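Local atomic coordinates of soluble lytic murein transglycosylase (Pseudomonas aeruginosa, PDB entry 5OHU), a protein that cleaves the glycan strands of bacterial cell-wall peptidoglycan as a lytic transglycosylase, acting both from chain ends and within chains. Residues Arg32-Ala37 and Tyr59-Tyr64; Ala222-Thr227 and Asp261-Ala266; Tyr387-Arg392 and Ala618-Gln623. All blocks are in the same frame, centred on the assembly; numbering follows the deposited sequence.

Interaction 1. Residues Arg32-Ala37 and Tyr59-Tyr64; sequences RLYDQA and YPLEPY
Tyr34, in the first turn of helix 33-41, and Glu62, which closes the type I beta turn from Tyr59, bring their CA atoms to 7.1 Å, the nearest backbone approach between 32-37 and 59-64. Tyr34 carries the contact. Its CG lies anti to the backbone N (chi1 175°), and the ring reaches across to meet two side chains of the turn. Tyr59 comes over one face near the CB end: its CE2 sits 3.3 Å from Tyr34 CG, above the ring and displaced toward the rim. The two planes are 56° apart with centroids separated by 5.0 Å, an oblique aromatic pair. Farther out on Tyr34, Leu61 crosses the Tyr34 side chain at about a right angle. Leu61 CB is 3.4 Å from Tyr34 CE1, and Leu61 CD1 reaches the hydroxyl end, 3.5 Å from Tyr34 OH. That hydroxyl is hydrogen-bonded to Lys38 NZ one helical turn on.

Arg32, at the N-cap position, is poorly ordered and only skirts Tyr59. It pairs by charge with Asp35, Arg32 NE lying 3.1 Å from Asp35 OD2 although the oxygen is well off the guanidinium plane, and Asp35 OD1 also has a salt bridge to Arg419. Helix 408-418 packs on Leu61 through Glu415 and Phe416, so these N-terminal elements meet the L-domain region, consistent with the closed helical ring of the Slt70 family.

No hydrogen bond spans the two segments. Tyr34 OH is held within its own helix by Lys38 and Tyr59 OH has a weak bond to Glu415, so the contact rests on the shape and burial of the Tyr34 ring.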
ATOM      1  N   ARG A  32      36.520  -6.659 -19.148  1.00106.35           N
ATOM      2  CA  ARG A  32      36.100  -5.267 -19.145  1.00104.13           C
ATOM      3  C   ARG A  32      35.583  -4.815 -20.514  1.00 95.75           C
ATOM      4  O   ARG A  32      35.396  -3.614 -20.757  1.00 90.62           O
ATOM      5  CB  ARG A  32      37.235  -4.391 -18.624  1.00104.58           C
ATOM      6  CG  ARG A  32      36.850  -2.947 -18.415  1.00101.11           C
ATOM      7  CD  ARG A  32      35.478  -2.727 -17.744  1.00 96.92           C
ATOM      8  NE  ARG A  32      35.154  -3.553 -16.570  1.00 94.62           N
ATOM      9  CZ  ARG A  32      34.299  -4.579 -16.527  1.00 84.87           C
ATOM     10  NH1 ARG A  32      33.586  -4.911 -17.593  1.00 73.23           N
ATOM     11  NH2 ARG A  32      34.113  -5.221 -15.377  1.00 88.14           N
ATOM     12  N   LEU A  33      35.317  -5.762 -21.412  1.00 87.04           N
ATOM     13  CA  LEU A  33      34.615  -5.438 -22.648  1.00 75.00           C
ATOM     14  C   LEU A  33      33.260  -4.804 -22.381  1.00 66.47           C
ATOM     15  O   LEU A  33      32.735  -4.089 -23.243  1.00 66.10           O
ATOM     16  CB  LEU A  33      34.433  -6.703 -23.477  1.00 70.21           C
ATOM     17  CG  LEU A  33      35.700  -7.539 -23.600  1.00 67.24           C
ATOM     18  CD1 LEU A  33      35.353  -8.964 -23.958  1.00 66.64           C
ATOM     19  CD2 LEU A  33      36.614  -6.930 -24.646  1.00 69.91           C
ATOM     20  N   TYR A  34      32.695  -5.051 -21.199  1.00 61.83           N
ATOM     21  CA  TYR A  34      31.337  -4.614 -20.903  1.00 61.24           C
ATOM     22  C   TYR A  34      31.251  -3.096 -20.763  1.00 57.53           C
ATOM     23  O   TYR A  34      30.396  -2.462 -21.391  1.00 57.39           O
ATOM     24  CB  TYR A  34      30.839  -5.342 -19.654  1.00 57.08           C
ATOM     25  CG  TYR A  34      29.500  -4.896 -19.160  1.00 51.05           C
ATOM     26  CD1 TYR A  34      28.319  -5.375 -19.723  1.00 45.96           C
ATOM     27  CD2 TYR A  34      29.413  -3.975 -18.148  1.00 41.35           C
ATOM     28  CE1 TYR A  34      27.088  -4.946 -19.267  1.00 47.36           C
ATOM     29  CE2 TYR A  34      28.181  -3.536 -17.686  1.00 45.25           C
ATOM     30  CZ  TYR A  34      27.027  -4.027 -18.254  1.00 46.28           C
ATOM     31  OH  TYR A  34      25.811  -3.618 -17.781  1.00 49.11           O
ATOM     32  N   ASP A  35      32.128  -2.486 -19.955  1.00 54.41           N
ATOM     33  CA  ASP A  35      32.048  -1.035 -19.789  1.00 63.81           C
ATOM     34  C   ASP A  35      32.402  -0.305 -21.078  1.00 71.01           C
ATOM     35  O   ASP A  35      31.860   0.774 -21.352  1.00 67.06           O
ATOM     36  CB  ASP A  35      32.950  -0.559 -18.653  1.00 67.82           C
ATOM     37  CG  ASP A  35      32.489  -1.048 -17.301  1.00 72.92           C
ATOM     38  OD1 ASP A  35      31.283  -1.325 -17.154  1.00 78.27           O
ATOM     39  OD2 ASP A  35      33.321  -1.122 -16.374  1.00 71.23           O
ATOM     40  N   GLN A  36      33.323  -0.859 -21.868  1.00 75.14           N
ATOM     41  CA  GLN A  36      33.590  -0.299 -23.187  1.00 77.38           C
ATOM     42  C   GLN A  36      32.316  -0.257 -24.016  1.00 73.69           C
ATOM     43  O   GLN A  36      31.869   0.813 -24.444  1.00 79.58           O
ATOM     44  CB  GLN A  36      34.666  -1.115 -23.907  1.00 82.87           C
ATOM     45  CG  GLN A  36      34.731  -0.827 -25.406  1.00 87.57           C
ATOM     46  CD  GLN A  36      36.098  -1.087 -26.002  1.00 95.89           C
ATOM     47  OE1 GLN A  36      36.941  -1.754 -25.395  1.00101.72           O
ATOM     48  NE2 GLN A  36      36.330  -0.554 -27.198  1.00 93.81           N
ATOM     49  N   ALA A  37      31.705  -1.426 -24.228  1.00 65.60           N
ATOM     50  CA  ALA A  37      30.514  -1.501 -25.063  1.00 56.97           C
ATOM     51  C   ALA A  37      29.367  -0.681 -24.489  1.00 49.83           C
ATOM     52  O   ALA A  37      28.566  -0.128 -25.248  1.00 43.01           O
ATOM     53  CB  ALA A  37      30.097  -2.960 -25.246  1.00 55.64           C
ATOM     54  N   TYR A  59      29.359 -13.253 -19.025  1.00 68.18           N
ATOM     55  CA  TYR A  59      29.209 -12.139 -18.094  1.00 63.68           C
ATOM     56  C   TYR A  59      27.725 -11.868 -17.847  1.00 61.59           C
ATOM     57  O   TYR A  59      26.949 -11.768 -18.808  1.00 50.92           O
ATOM     58  CB  TYR A  59      29.901 -10.896 -18.641  1.00 58.94           C
ATOM     59  CG  TYR A  59      29.980  -9.735 -17.674  1.00 54.65           C
ATOM     60  CD1 TYR A  59      30.700  -9.834 -16.490  1.00 52.44           C
ATOM     61  CD2 TYR A  59      29.352  -8.529 -17.955  1.00 52.05           C
ATOM     62  CE1 TYR A  59      30.779  -8.763 -15.603  1.00 51.26           C
ATOM     63  CE2 TYR A  59      29.428  -7.458 -17.082  1.00 55.20           C
ATOM     64  CZ  TYR A  59      30.144  -7.580 -15.907  1.00 52.75           C
ATOM     65  OH  TYR A  59      30.216  -6.514 -15.044  1.00 52.41           O
ATOM     66  N   PRO A  60      27.294 -11.760 -16.586  1.00 56.48           N
ATOM     67  CA  PRO A  60      25.849 -11.718 -16.302  1.00 48.98           C
ATOM     68  C   PRO A  60      25.137 -10.472 -16.802  1.00 47.26           C
ATOM     69  O   PRO A  60      23.945 -10.557 -17.118  1.00 44.90           O
ATOM     70  CB  PRO A  60      25.793 -11.821 -14.771  1.00 47.76           C
ATOM     71  CG  PRO A  60      27.050 -12.533 -14.404  1.00 57.17           C
ATOM     72  CD  PRO A  60      28.087 -12.034 -15.375  1.00 57.48           C
ATOM     73  N   LEU A  61      25.805  -9.321 -16.875  1.00 39.80           N
ATOM     74  CA  LEU A  61      25.144  -8.096 -17.317  1.00 37.85           C
ATOM     75  C   LEU A  61      25.002  -7.984 -18.837  1.00 39.47           C
ATOM     76  O   LEU A  61      24.343  -7.053 -19.317  1.00 35.70           O
ATOM     77  CB  LEU A  61      25.903  -6.880 -16.783  1.00 31.24           C
ATOM     78  CG  LEU A  61      26.051  -6.795 -15.262  1.00 34.13           C
ATOM     79  CD1 LEU A  61      26.552  -5.419 -14.889  1.00 30.84           C
ATOM     80  CD2 LEU A  61      24.718  -7.103 -14.562  1.00 35.71           C
ATOM     81  N   GLU A  62      25.596  -8.899 -19.599  1.00 38.79           N
ATOM     82  CA  GLU A  62      25.560  -8.808 -21.056  1.00 43.91           C
ATOM     83  C   GLU A  62      24.158  -8.663 -21.629  1.00 42.31           C
ATOM     84  O   GLU A  62      23.997  -7.897 -22.595  1.00 40.33           O
ATOM     85  CB  GLU A  62      26.262 -10.028 -21.675  1.00 52.12           C
ATOM     86  CG  GLU A  62      26.141 -10.130 -23.195  1.00 61.91           C
ATOM     87  CD  GLU A  62      27.022  -9.134 -23.946  1.00 66.79           C
ATOM     88  OE1 GLU A  62      27.511  -8.159 -23.332  1.00 65.78           O
ATOM     89  OE2 GLU A  62      27.225  -9.332 -25.163  1.00 65.18           O
ATOM     90  N   PRO A  63      23.124  -9.335 -21.113  1.00 34.46           N
ATOM     91  CA  PRO A  63      21.784  -9.123 -21.670  1.00 31.94           C
ATOM     92  C   PRO A  63      21.316  -7.678 -21.616  1.00 36.42           C
ATOM     93  O   PRO A  63      20.423  -7.315 -22.395  1.00 34.90           O
ATOM     94  CB  PRO A  63      20.900 -10.034 -20.812  1.00 37.97           C
ATOM     95  CG  PRO A  63      21.805 -11.122 -20.393  1.00 37.78           C
ATOM     96  CD  PRO A  63      23.143 -10.485 -20.186  1.00 34.51           C
ATOM     97  N   TYR A  64      21.878  -6.846 -20.728  1.00 33.64           N
ATOM     98  CA  TYR A  64      21.494  -5.437 -20.688  1.00 28.10           C
ATOM     99  C   TYR A  64      21.991  -4.683 -21.921  1.00 23.84           C
ATOM    100  O   TYR A  64      21.279  -3.832 -22.462  1.00 36.32           O
ATOM    101  CB  TYR A  64      22.006  -4.784 -19.404  1.00 28.25           C
ATOM    102  CG  TYR A  64      21.074  -4.985 -18.219  1.00 28.79           C
ATOM    103  CD1 TYR A  64      20.879  -6.243 -17.677  1.00 31.45           C
ATOM    104  CD2 TYR A  64      20.391  -3.919 -17.654  1.00 29.90           C
ATOM    105  CE1 TYR A  64      20.031  -6.442 -16.613  1.00 38.62           C
ATOM    106  CE2 TYR A  64      19.530  -4.103 -16.576  1.00 33.13           C
ATOM    107  CZ  TYR A  64      19.362  -5.375 -16.059  1.00 39.82           C
ATOM    108  OH  TYR A  64      18.528  -5.607 -14.994  1.00 38.66           O
TER

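Interaction 2. Residues Ala222-Thr227 and Asp261-Ala266; sequences AQLSQT and DYYSSA
Tyr262 and Tyr263 follow one another on helix 253-263 but leave it with different first torsions, CG anti to the backbone N in Tyr262 (chi1 -179°) and anti to the carbonyl carbon in Tyr263 (chi1 -78°), and both rings reach the 222-227 segment. Thr227 answers with its CG2 methyl, turned to the face of Tyr262.

The polar link is made by Tyr263. Its OH donates to Leu224 O at 2.6 Å, arriving in the carbonyl plane on a lone pair with a C=O...O angle of 134°; the carbonyl oxygen in turn lies at the edge of the phenol ring. The same hydroxyl is 3.3 Å from Thr227 CA, and Leu224 CB lies 4.1 Å from Tyr263 CE2. Tyr262 offers a face instead: Thr227 CG2 stands 3.8 Å from the Tyr262 ring centroid in a CH-pi contact, while Thr227 CB sits 3.5 Å from Tyr262 CE1. A water joins the two residues, 2.6 Å from Thr227 OG1 and 2.8 Å from Tyr262 OH; Tyr262 itself is exposed. Tyr262 CD1 also leans over one face of the Tyr263 ring.

Behind this, Leu224 packs on Val241, Leu245 and Leu259, and Phe230 touches both Leu224 and Tyr263. The 222-225 turn is 3-10, and Gln226 centres an inverse gamma turn that brings the chain round to Thr227. The arrangement packs the loop between helices 208-219 and 235-251 against the C-terminal part of helix 253-263, a local join within the largely helical superstructure found in Slt70-like enzymes.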
ATOM      1  N   ALA A 222     -22.139  19.947  -1.257  1.00 12.68           N
ATOM      2  CA  ALA A 222     -22.967  20.647  -0.292  1.00 14.78           C
ATOM      3  C   ALA A 222     -24.156  21.317  -0.959  1.00 16.25           C
ATOM      4  O   ALA A 222     -25.095  21.710  -0.264  1.00 18.90           O
ATOM      5  CB  ALA A 222     -22.145  21.693   0.483  1.00 12.78           C
ATOM      6  N   GLN A 223     -24.144  21.451  -2.289  1.00 18.69           N
ATOM      7  CA  GLN A 223     -25.333  21.966  -2.955  1.00 18.81           C
ATOM      8  C   GLN A 223     -26.540  21.051  -2.779  1.00 19.10           C
ATOM      9  O   GLN A 223     -27.670  21.503  -3.010  1.00 14.40           O
ATOM     10  CB  GLN A 223     -25.089  22.220  -4.458  1.00 16.72           C
ATOM     11  CG  GLN A 223     -23.943  23.183  -4.813  1.00 13.92           C
ATOM     12  CD  GLN A 223     -23.524  23.076  -6.293  1.00 16.37           C
ATOM     13  OE1 GLN A 223     -22.649  22.275  -6.656  1.00 16.79           O
ATOM     14  NE2 GLN A 223     -24.162  23.875  -7.149  1.00 14.39           N
ATOM     15  N   LEU A 224     -26.338  19.780  -2.394  1.00 13.47           N
ATOM     16  CA  LEU A 224     -27.489  18.917  -2.153  1.00 18.94           C
ATOM     17  C   LEU A 224     -28.363  19.426  -1.014  1.00 17.72           C
ATOM     18  O   LEU A 224     -29.490  18.948  -0.871  1.00 20.13           O
ATOM     19  CB  LEU A 224     -27.047  17.469  -1.902  1.00 13.25           C
ATOM     20  CG  LEU A 224     -26.347  16.807  -3.096  1.00 13.37           C
ATOM     21  CD1 LEU A 224     -25.878  15.382  -2.780  1.00 16.33           C
ATOM     22  CD2 LEU A 224     -27.294  16.790  -4.323  1.00 13.48           C
ATOM     23  N   SER A 225     -27.884  20.406  -0.242  1.00 13.66           N
ATOM     24  CA  SER A 225     -28.709  21.078   0.757  1.00 13.85           C
ATOM     25  C   SER A 225     -29.925  21.734   0.132  1.00 18.06           C
ATOM     26  O   SER A 225     -30.913  21.992   0.830  1.00 20.43           O
ATOM     27  CB  SER A 225     -27.888  22.144   1.495  1.00 13.92           C
ATOM     28  OG  SER A 225     -26.843  21.550   2.240  1.00 34.77           O
ATOM     29  N   GLN A 226     -29.847  22.073  -1.157  1.00 16.35           N
ATOM     30  CA  GLN A 226     -30.960  22.673  -1.886  1.00 14.99           C
ATOM     31  C   GLN A 226     -31.889  21.558  -2.371  1.00 15.63           C
ATOM     32  O   GLN A 226     -31.989  21.260  -3.559  1.00 16.02           O
ATOM     33  CB  GLN A 226     -30.454  23.506  -3.052  1.00 15.15           C
ATOM     34  CG  GLN A 226     -29.566  24.693  -2.680  1.00 21.46           C
ATOM     35  CD  GLN A 226     -28.993  25.375  -3.924  1.00 19.26           C
ATOM     36  OE1 GLN A 226     -27.783  25.474  -4.089  1.00 26.26           O
ATOM     37  NE2 GLN A 226     -29.865  25.834  -4.802  1.00 18.27           N
ATOM     38  N   THR A 227     -32.582  20.941  -1.408  1.00 17.82           N
ATOM     39  CA  THR A 227     -33.380  19.755  -1.696  1.00 15.18           C
ATOM     40  C   THR A 227     -34.434  20.038  -2.756  1.00 17.48           C
ATOM     41  O   THR A 227     -34.696  19.197  -3.626  1.00 15.73           O
ATOM     42  CB  THR A 227     -34.032  19.241  -0.412  1.00 21.61           C
ATOM     43  OG1 THR A 227     -34.632  20.336   0.301  1.00 27.36           O
ATOM     44  CG2 THR A 227     -32.987  18.579   0.470  1.00 14.66           C
ATOM     45  N   ASP A 261     -31.681  11.166   4.790  1.00 13.28           N
ATOM     46  CA  ASP A 261     -32.981  11.006   5.432  1.00 18.56           C
ATOM     47  C   ASP A 261     -34.057  11.779   4.682  1.00 23.29           C
ATOM     48  O   ASP A 261     -35.216  11.353   4.650  1.00 27.96           O
ATOM     49  CB  ASP A 261     -32.902  11.435   6.905  1.00 13.47           C
ATOM     50  CG  ASP A 261     -32.063  10.475   7.740  1.00 26.28           C
ATOM     51  OD1 ASP A 261     -31.836   9.333   7.276  1.00 22.77           O
ATOM     52  OD2 ASP A 261     -31.632  10.852   8.853  1.00 22.78           O
ATOM     53  N   TYR A 262     -33.698  12.902   4.061  1.00 22.18           N
ATOM     54  CA  TYR A 262     -34.651  13.596   3.205  1.00 18.89           C
ATOM     55  C   TYR A 262     -34.827  12.886   1.863  1.00 19.40           C
ATOM     56  O   TYR A 262     -35.953  12.706   1.395  1.00 18.04           O
ATOM     57  CB  TYR A 262     -34.207  15.040   2.963  1.00 19.23           C
ATOM     58  CG  TYR A 262     -35.189  15.791   2.094  1.00 21.32           C
ATOM     59  CD1 TYR A 262     -35.124  15.704   0.694  1.00 23.33           C
ATOM     60  CD2 TYR A 262     -36.160  16.616   2.668  1.00 25.36           C
ATOM     61  CE1 TYR A 262     -36.034  16.373  -0.102  1.00 16.15           C
ATOM     62  CE2 TYR A 262     -37.057  17.309   1.885  1.00 25.34           C
ATOM     63  CZ  TYR A 262     -36.986  17.178   0.499  1.00 21.66           C
ATOM     64  OH  TYR A 262     -37.877  17.857  -0.282  1.00 22.11           O
ATOM     65  N   TYR A 263     -33.719  12.521   1.204  1.00 19.36           N
ATOM     66  CA  TYR A 263     -33.785  12.071  -0.187  1.00 17.54           C
ATOM     67  C   TYR A 263     -34.292  10.641  -0.327  1.00 20.30           C
ATOM     68  O   TYR A 263     -34.792  10.285  -1.402  1.00 21.05           O
ATOM     69  CB  TYR A 263     -32.405  12.174  -0.857  1.00 19.39           C
ATOM     70  CG  TYR A 263     -32.030  13.586  -1.264  1.00 17.95           C
ATOM     71  CD1 TYR A 263     -32.777  14.272  -2.211  1.00 14.42           C
ATOM     72  CD2 TYR A 263     -30.949  14.233  -0.680  1.00 13.74           C
ATOM     73  CE1 TYR A 263     -32.446  15.559  -2.584  1.00 20.44           C
ATOM     74  CE2 TYR A 263     -30.610  15.537  -1.034  1.00 16.84           C
ATOM     75  CZ  TYR A 263     -31.359  16.187  -1.992  1.00 14.45           C
ATOM     76  OH  TYR A 263     -31.044  17.466  -2.358  1.00 21.82           O
ATOM     77  N   SER A 264     -34.160   9.822   0.720  1.00 19.24           N
ATOM     78  CA  SER A 264     -34.471   8.400   0.598  1.00 25.22           C
ATOM     79  C   SER A 264     -35.887   8.175   0.073  1.00 23.24           C
ATOM     80  O   SER A 264     -36.106   7.312  -0.781  1.00 33.66           O
ATOM     81  CB  SER A 264     -34.274   7.710   1.948  1.00 33.11           C
ATOM     82  OG  SER A 264     -34.333   6.303   1.799  1.00 50.34           O
ATOM     83  N   SER A 265     -36.847   8.967   0.534  1.00 22.16           N
ATOM     84  CA  SER A 265     -38.242   8.805   0.153  1.00 35.14           C
ATOM     85  C   SER A 265     -38.636   9.667  -1.038  1.00 35.49           C
ATOM     86  O   SER A 265     -39.778   9.576  -1.503  1.00 36.58           O
ATOM     87  CB  SER A 265     -39.158   9.140   1.334  1.00 47.25           C
ATOM     88  OG  SER A 265     -39.326  10.544   1.459  1.00 54.34           O
ATOM     89  N   ALA A 266     -37.734  10.500  -1.539  1.00 24.16           N
ATOM     90  CA  ALA A 266     -38.070  11.403  -2.619  1.00 27.17           C
ATOM     91  C   ALA A 266     -37.540  10.960  -3.976  1.00 30.66           C
ATOM     92  O   ALA A 266     -38.014  11.470  -4.995  1.00 34.77           O
ATOM     93  CB  ALA A 266     -37.555  12.818  -2.300  1.00 21.55           C
TER
HETATM   94  O   HOH W   1     -37.193  20.552  -0.236  1.00 32.10           O

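Interaction 3. Residues Tyr387-Arg392 and Ala618-Gln623; sequences YKLGNR and AVIYGQ
Leu389 points at helix 605-624 and sets CD2 against Ile620, with Val619 CG1 a little farther off, and CD1 against Gln623. Leu389 CD2 meets Ile620 CD1 at 3.5 Å, tighter than usual for a carbon pair, the two side chains sliding past each other in opposite directions. Leu389 crosses Gln623 at about a right angle, with Gln623 OE1 3.2 Å from Leu389 CD1. Next to it Tyr387 crosses Val619, also near a right angle, with Tyr387 CD2 3.5 Å and CE2 3.8 Å from Val619 CG1.

A second shell sets these groups. Phe377 of helix 374-383 meets the Tyr387 ring edge-to-face and also touches Leu389 and Val619, while Tyr387 OH is hydrogen-bonded to Ile631 N. Arg372 bonds to Gly390 O, and the Asn391 side chain is held by Asp471 and Leu470 N, which fixes the loop beyond the contact. On the helix, Ala618 and Tyr621 pack on helix 493-504, within the transglycosylase SLT region.

Side-chain fit thus joins loop to helix, largely apolar but with the amide oxygen of exposed Gln623 against a methyl, while polar bonds from Arg372, Asp471 and Leu470 hold the loop.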
ATOM      1  N   TYR A 387       6.615 -12.716  27.100  1.00 25.82           N
ATOM      2  CA  TYR A 387       6.427 -12.692  25.652  1.00 26.16           C
ATOM      3  C   TYR A 387       7.169 -13.845  24.975  1.00 24.58           C
ATOM      4  O   TYR A 387       8.157 -14.370  25.489  1.00 25.69           O
ATOM      5  CB  TYR A 387       6.930 -11.377  25.060  1.00 23.03           C
ATOM      6  CG  TYR A 387       6.255 -10.141  25.600  1.00 30.86           C
ATOM      7  CD1 TYR A 387       4.891 -10.136  25.895  1.00 30.47           C
ATOM      8  CD2 TYR A 387       6.975  -8.968  25.800  1.00 25.88           C
ATOM      9  CE1 TYR A 387       4.270  -8.999  26.386  1.00 22.81           C
ATOM     10  CE2 TYR A 387       6.362  -7.826  26.279  1.00 25.56           C
ATOM     11  CZ  TYR A 387       5.009  -7.845  26.567  1.00 24.24           C
ATOM     12  OH  TYR A 387       4.402  -6.711  27.050  1.00 23.69           O
ATOM     13  N   LYS A 388       6.693 -14.217  23.787  1.00 32.19           N
ATOM     14  CA  LYS A 388       7.369 -15.198  22.933  1.00 38.96           C
ATOM     15  C   LYS A 388       8.402 -14.467  22.076  1.00 42.72           C
ATOM     16  O   LYS A 388       8.036 -13.715  21.168  1.00 45.09           O
ATOM     17  CB  LYS A 388       6.345 -15.928  22.064  1.00 52.75           C
ATOM     18  CG  LYS A 388       6.829 -17.210  21.389  1.00 64.80           C
ATOM     19  CD  LYS A 388       5.842 -17.652  20.302  1.00 68.75           C
ATOM     20  CE  LYS A 388       6.068 -19.097  19.856  1.00 72.16           C
ATOM     21  NZ  LYS A 388       7.401 -19.310  19.216  1.00 77.49           N
ATOM     22  N   LEU A 389       9.694 -14.681  22.353  1.00 50.45           N
ATOM     23  CA  LEU A 389      10.769 -13.925  21.702  1.00 53.06           C
ATOM     24  C   LEU A 389      11.860 -14.831  21.135  1.00 61.06           C
ATOM     25  O   LEU A 389      13.051 -14.526  21.248  1.00 67.23           O
ATOM     26  CB  LEU A 389      11.394 -12.927  22.669  1.00 50.11           C
ATOM     27  CG  LEU A 389      10.403 -11.988  23.340  1.00 52.52           C
ATOM     28  CD1 LEU A 389      11.103 -11.071  24.331  1.00 51.35           C
ATOM     29  CD2 LEU A 389       9.682 -11.210  22.277  1.00 46.80           C
ATOM     30  N   GLY A 390      11.489 -15.938  20.495  1.00 62.50           N
ATOM     31  CA  GLY A 390      12.487 -16.833  19.926  1.00 57.79           C
ATOM     32  C   GLY A 390      13.122 -16.360  18.628  1.00 54.39           C
ATOM     33  O   GLY A 390      12.419 -16.120  17.643  1.00 51.43           O
ATOM     34  N   ASN A 391      14.454 -16.242  18.611  1.00 57.16           N
ATOM     35  CA  ASN A 391      15.217 -15.764  17.452  1.00 56.71           C
ATOM     36  C   ASN A 391      15.834 -16.972  16.751  1.00 60.23           C
ATOM     37  O   ASN A 391      16.925 -17.424  17.108  1.00 57.02           O
ATOM     38  CB  ASN A 391      16.279 -14.762  17.899  1.00 52.86           C
ATOM     39  CG  ASN A 391      17.120 -14.223  16.751  1.00 52.76           C
ATOM     40  OD1 ASN A 391      16.833 -14.456  15.573  1.00 53.96           O
ATOM     41  ND2 ASN A 391      18.167 -13.484  17.098  1.00 51.12           N
ATOM     42  N   ARG A 392      15.140 -17.476  15.730  1.00 63.88           N
ATOM     43  CA  ARG A 392      15.453 -18.761  15.100  1.00 65.26           C
ATOM     44  C   ARG A 392      15.743 -18.582  13.612  1.00 56.10           C
ATOM     45  O   ARG A 392      14.805 -18.489  12.800  1.00 51.32           O
ATOM     46  CB  ARG A 392      14.286 -19.730  15.324  1.00 68.47           C
ATOM     47  CG  ARG A 392      14.173 -20.941  14.396  1.00 69.68           C
ATOM     48  CD  ARG A 392      15.367 -21.884  14.462  1.00 72.22           C
ATOM     49  NE  ARG A 392      15.143 -23.065  13.628  1.00 78.25           N
ATOM     50  CZ  ARG A 392      16.093 -23.921  13.254  1.00 81.69           C
ATOM     51  NH1 ARG A 392      15.785 -24.964  12.491  1.00 81.64           N
ATOM     52  NH2 ARG A 392      17.350 -23.736  13.636  1.00 82.21           N
ATOM     53  N   ALA A 618       9.679  -2.290  19.343  1.00 15.17           N
ATOM     54  CA  ALA A 618      10.409  -1.840  20.518  1.00 15.36           C
ATOM     55  C   ALA A 618      10.546  -2.960  21.533  1.00 15.57           C
ATOM     56  O   ALA A 618      11.551  -3.033  22.241  1.00 17.51           O
ATOM     57  CB  ALA A 618       9.727  -0.621  21.147  1.00 14.91           C
ATOM     58  N   VAL A 619       9.546  -3.840  21.629  1.00 21.71           N
ATOM     59  CA  VAL A 619       9.683  -4.993  22.506  1.00 15.59           C
ATOM     60  C   VAL A 619      10.873  -5.825  22.069  1.00 20.11           C
ATOM     61  O   VAL A 619      11.732  -6.197  22.880  1.00 19.13           O
ATOM     62  CB  VAL A 619       8.393  -5.834  22.519  1.00 16.80           C
ATOM     63  CG1 VAL A 619       8.629  -7.111  23.281  1.00 15.64           C
ATOM     64  CG2 VAL A 619       7.255  -5.066  23.159  1.00 14.74           C
ATOM     65  N   ILE A 620      10.944  -6.123  20.771  1.00 21.21           N
ATOM     66  CA  ILE A 620      12.027  -6.961  20.266  1.00 16.93           C
ATOM     67  C   ILE A 620      13.365  -6.279  20.494  1.00 18.39           C
ATOM     68  O   ILE A 620      14.326  -6.894  20.968  1.00 18.82           O
ATOM     69  CB  ILE A 620      11.798  -7.284  18.779  1.00 27.67           C
ATOM     70  CG1 ILE A 620      10.488  -8.043  18.636  1.00 24.43           C
ATOM     71  CG2 ILE A 620      12.936  -8.126  18.222  1.00 17.59           C
ATOM     72  CD1 ILE A 620      10.459  -9.271  19.495  1.00 16.85           C
ATOM     73  N   TYR A 621      13.446  -4.988  20.160  1.00 20.07           N
ATOM     74  CA  TYR A 621      14.708  -4.288  20.326  1.00 28.94           C
ATOM     75  C   TYR A 621      15.093  -4.202  21.795  1.00 27.10           C
ATOM     76  O   TYR A 621      16.288  -4.193  22.118  1.00 22.09           O
ATOM     77  CB  TYR A 621      14.639  -2.909  19.680  1.00 17.30           C
ATOM     78  CG  TYR A 621      14.910  -2.959  18.195  1.00 20.27           C
ATOM     79  CD1 TYR A 621      16.135  -3.408  17.716  1.00 19.73           C
ATOM     80  CD2 TYR A 621      13.932  -2.579  17.270  1.00 20.35           C
ATOM     81  CE1 TYR A 621      16.397  -3.471  16.357  1.00 19.79           C
ATOM     82  CE2 TYR A 621      14.184  -2.624  15.904  1.00 20.27           C
ATOM     83  CZ  TYR A 621      15.424  -3.078  15.452  1.00 26.58           C
ATOM     84  OH  TYR A 621      15.701  -3.132  14.097  1.00 21.39           O
ATOM     85  N   GLY A 622      14.098  -4.171  22.690  1.00 22.26           N
ATOM     86  CA  GLY A 622      14.391  -4.215  24.114  1.00 17.36           C
ATOM     87  C   GLY A 622      15.176  -5.452  24.504  1.00 21.65           C
ATOM     88  O   GLY A 622      16.151  -5.372  25.257  1.00 19.33           O
ATOM     89  N   GLN A 623      14.774  -6.615  23.980  1.00 21.55           N
ATOM     90  CA  GLN A 623      15.535  -7.833  24.241  1.00 27.19           C
ATOM     91  C   GLN A 623      16.941  -7.732  23.662  1.00 28.27           C
ATOM     92  O   GLN A 623      17.927  -8.004  24.354  1.00 31.45           O
ATOM     93  CB  GLN A 623      14.806  -9.054  23.679  1.00 38.73           C
ATOM     94  CG  GLN A 623      15.027 -10.331  24.493  1.00 54.66           C
ATOM     95  CD  GLN A 623      14.356 -10.273  25.865  1.00 68.44           C
ATOM     96  OE1 GLN A 623      13.337  -9.606  26.044  1.00 68.96           O
ATOM     97  NE2 GLN A 623      14.931 -10.971  26.840  1.00 77.67           N
TER

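How the interactions relate
The three contacts lie far apart on a largely helical framework and share no element; interactions 1 and 2, on opposite sides of the chain's centre, have centres about 68 Å apart. Interaction 1 is the buried one and interactions 2 and 3 are only partly buried. Interactions 1 and 2 each join parts of the chain close in sequence, whereas interaction 3 brings together segments more than 220 residues apart, tying a loop to the C-terminal helix 605-624. Their chemistry follows their place: 1 and 3 are mainly apolar across the segments, with polar groups bonded to the surroundings, while the more exposed interaction 2 adds a direct hydrogen bond and a bridging water.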